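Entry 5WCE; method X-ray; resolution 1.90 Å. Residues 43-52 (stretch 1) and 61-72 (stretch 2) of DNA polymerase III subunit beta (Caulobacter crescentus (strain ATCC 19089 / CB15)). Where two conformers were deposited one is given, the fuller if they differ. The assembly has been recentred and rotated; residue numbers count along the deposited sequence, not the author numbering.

Stretch 1 (43-52) SAEGDRLSFS
Stretch 2, residues 61-72: IDEGFAQIDVPG

The two stretches form an antiparallel β-sheet contact, reinforced on one side by an arginine held between a carboxylate and an aromatic ring. Strand 48-52 runs at 159° to strand 61-65, their axes approaching to 4.6 Å, with Arg48 opposite Phe65 and Ser52 opposite Ile61. Paired backbone bonds set this register: Leu49 N to Gly64 O and Gly64 N to Leu49 O are both 2.9 Å, while Phe51 N to Asp62 O is 2.8 Å and Asp62 N to Phe51 O 2.9 Å. Ala66 N extends the ladder to Asp47 O (3.0 Å).

Arg48 (chi1 and chi2 both m) lays its guanidinium flat on the Phe65 ring (chi1 m), with planes at 7° and CZ 3.7 Å from the ring centroid, a cation-π geometry. Glu63 (chi1 p, chi2 t) covers the opposite guanidinium face, its OE2 forming a very short 2.4 Å salt bridge with Arg48 NH2.

A type II' turn, Glu45 to Arg48, with Gly46 at phi/psi 69/-113, reverses stretch 1. Before it, Ala44 pairs with Gly72: Ala44 N to Gly72 O is 2.7 Å and Gly72 N to Ala44 O 3.0 Å. Ile68 (m, m) points toward stretch 1, its CD1 3.8 Å from Ala44 CB. One water links Gly46 O (2.8 Å) to Ile68 N (2.9 Å).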

# COMPACT_ATOMS: atom_id res chain seq x y z
N SER A 43 10.61 27.08 -17.78
CA SER A 43 10.81 28.09 -18.78
C SER A 43 9.82 29.24 -18.54
O SER A 43 8.60 29.07 -18.70
CB SER A 43 10.68 27.42 -20.16
OG SER A 43 10.77 28.43 -21.16
N ALA A 44 10.33 30.40 -18.11
CA ALA A 44 9.48 31.54 -17.78
C ALA A 44 9.51 32.59 -18.89
O ALA A 44 10.59 33.04 -19.29
CB ALA A 44 9.93 32.18 -16.49
N GLU A 45 8.34 33.02 -19.31
CA GLU A 45 8.22 33.98 -20.40
C GLU A 45 6.80 34.51 -20.41
O GLU A 45 5.87 33.77 -20.24
CB GLU A 45 8.53 33.27 -21.73
CG GLU A 45 8.82 34.22 -22.88
CD GLU A 45 8.83 33.49 -24.23
OE1 GLU A 45 8.92 32.24 -24.27
OE2 GLU A 45 8.71 34.16 -25.27
N GLY A 46 6.65 35.82 -20.57
CA GLY A 46 5.34 36.47 -20.64
C GLY A 46 4.63 36.43 -19.30
O GLY A 46 5.06 37.08 -18.33
N ASP A 47 3.55 35.69 -19.26
CA ASP A 47 2.72 35.49 -18.08
C ASP A 47 2.64 34.02 -17.69
O ASP A 47 1.79 33.63 -16.90
CB ASP A 47 1.32 35.98 -18.38
CG ASP A 47 1.30 37.49 -18.65
OD1 ASP A 47 1.82 38.27 -17.83
OD2 ASP A 47 0.84 37.91 -19.71
N ARG A 48 3.52 33.21 -18.27
CA ARG A 48 3.52 31.75 -18.06
C ARG A 48 4.88 31.17 -17.64
O ARG A 48 5.93 31.50 -18.20
CB ARG A 48 3.03 31.07 -19.32
CG ARG A 48 1.56 31.20 -19.53
CD ARG A 48 0.74 30.30 -18.63
NE ARG A 48 -0.43 29.71 -19.32
CZ ARG A 48 -1.41 29.05 -18.70
NH1 ARG A 48 -1.38 28.87 -17.40
NH2 ARG A 48 -2.42 28.53 -19.39
N LEU A 49 4.81 30.23 -16.69
CA LEU A 49 5.88 29.33 -16.39
C LEU A 49 5.53 27.98 -17.05
O LEU A 49 4.47 27.41 -16.75
CB LEU A 49 6.01 29.15 -14.88
CG LEU A 49 7.16 28.27 -14.36
CD1 LEU A 49 8.48 28.65 -14.97
CD2 LEU A 49 7.22 28.33 -12.85
N SER A 50 6.39 27.53 -17.95
CA SER A 50 6.27 26.22 -18.60
C SER A 50 7.13 25.21 -17.88
O SER A 50 8.17 25.56 -17.28
CB SER A 50 6.65 26.28 -20.07
OG SER A 50 5.76 27.17 -20.75
N PHE A 51 6.67 23.95 -17.92
CA PHE A 51 7.25 22.86 -17.13
C PHE A 51 7.37 21.72 -18.09
O PHE A 51 6.39 21.49 -18.86
CB PHE A 51 6.31 22.44 -16.03
CG PHE A 51 6.04 23.49 -14.98
CD1 PHE A 51 5.05 24.46 -15.19
CD2 PHE A 51 6.66 23.43 -13.78
CE1 PHE A 51 4.74 25.39 -14.20
CE2 PHE A 51 6.36 24.35 -12.78
CZ PHE A 51 5.41 25.34 -13.00
N SER A 52 8.52 21.07 -18.15
CA SER A 52 8.72 19.89 -19.00
C SER A 52 9.50 18.82 -18.22
O SER A 52 10.45 19.13 -17.48
CB SER A 52 9.41 20.34 -20.29
OG SER A 52 9.80 19.22 -21.02
N ILE A 61 4.52 18.09 -20.69
CA ILE A 61 4.66 19.56 -20.56
C ILE A 61 3.42 20.10 -19.88
O ILE A 61 2.31 19.50 -20.00
CB ILE A 61 4.92 20.25 -21.93
CG1 ILE A 61 6.17 19.66 -22.62
CG2 ILE A 61 5.16 21.75 -21.81
CD1 ILE A 61 6.57 20.34 -23.92
N ASP A 62 3.56 21.21 -19.16
CA ASP A 62 2.43 21.87 -18.57
C ASP A 62 2.77 23.33 -18.38
O ASP A 62 3.93 23.75 -18.59
CB ASP A 62 2.01 21.16 -17.27
CG ASP A 62 0.55 21.50 -16.81
OD1 ASP A 62 -0.24 22.17 -17.50
OD2 ASP A 62 0.21 21.12 -15.68
N GLU A 63 1.76 24.14 -18.15
CA GLU A 63 1.97 25.57 -18.01
C GLU A 63 1.10 26.10 -16.88
O GLU A 63 0.02 25.58 -16.64
CB GLU A 63 1.74 26.34 -19.31
CG GLU A 63 0.35 26.25 -19.87
CD GLU A 63 0.05 27.21 -21.02
OE1 GLU A 63 0.98 27.72 -21.70
OE2 GLU A 63 -1.15 27.51 -21.19
N GLY A 64 1.61 27.08 -16.17
CA GLY A 64 0.82 27.80 -15.17
C GLY A 64 1.02 29.29 -15.30
O GLY A 64 2.05 29.73 -15.78
N PHE A 65 0.03 30.07 -14.83
CA PHE A 65 0.17 31.53 -14.80
C PHE A 65 1.15 31.92 -13.71
O PHE A 65 1.16 31.27 -12.65
CB PHE A 65 -1.18 32.17 -14.54
CG PHE A 65 -2.17 31.95 -15.65
CD1 PHE A 65 -1.91 32.45 -16.94
CD2 PHE A 65 -3.33 31.23 -15.41
CE1 PHE A 65 -2.83 32.24 -17.97
CE2 PHE A 65 -4.24 31.01 -16.45
CZ PHE A 65 -3.98 31.51 -17.71
N ALA A 66 1.97 32.92 -14.00
CA ALA A 66 2.94 33.43 -13.05
C ALA A 66 3.24 34.89 -13.36
O ALA A 66 3.09 35.33 -14.52
CB ALA A 66 4.22 32.64 -13.11
N GLN A 67 3.69 35.61 -12.35
CA GLN A 67 4.19 36.95 -12.54
C GLN A 67 5.71 36.90 -12.80
O GLN A 67 6.52 36.61 -11.87
CB GLN A 67 3.87 37.77 -11.30
CG GLN A 67 4.18 39.24 -11.49
CD GLN A 67 4.72 39.84 -10.23
OE1 GLN A 67 3.98 40.47 -9.47
NE2 GLN A 67 6.01 39.58 -9.95
N ILE A 68 6.09 37.20 -14.05
CA ILE A 68 7.45 37.01 -14.51
C ILE A 68 8.15 38.37 -14.50
O ILE A 68 7.79 39.27 -15.25
CB ILE A 68 7.52 36.42 -15.93
CG1 ILE A 68 6.67 35.11 -16.09
CG2 ILE A 68 8.96 36.17 -16.33
CD1 ILE A 68 6.96 34.07 -15.08
N ASP A 69 9.15 38.53 -13.63
CA ASP A 69 9.94 39.74 -13.62
C ASP A 69 11.07 39.63 -14.59
O ASP A 69 11.36 40.59 -15.28
CB ASP A 69 10.50 40.00 -12.25
CG ASP A 69 9.45 40.16 -11.23
OD1 ASP A 69 8.40 40.76 -11.50
OD2 ASP A 69 9.71 39.67 -10.13
N VAL A 70 11.70 38.47 -14.64
CA VAL A 70 12.77 38.23 -15.58
C VAL A 70 12.56 36.87 -16.23
O VAL A 70 12.49 35.87 -15.53
CB VAL A 70 14.15 38.27 -14.90
CG1 VAL A 70 15.25 38.00 -15.91
CG2 VAL A 70 14.38 39.61 -14.21
N PRO A 71 12.44 36.84 -17.56
CA PRO A 71 12.26 35.56 -18.22
C PRO A 71 13.54 34.77 -18.27
O PRO A 71 14.65 35.33 -18.17
CB PRO A 71 11.85 35.95 -19.66
CG PRO A 71 12.48 37.30 -19.87
CD PRO A 71 12.62 37.96 -18.52
N GLY A 72 13.41 33.46 -18.42
CA GLY A 72 14.57 32.61 -18.57
C GLY A 72 14.20 31.16 -18.37
O GLY A 72 13.02 30.85 -18.14
O HOH W 1 4.21 38.32 -15.99
O HOH W 2 6.81 39.33 -18.15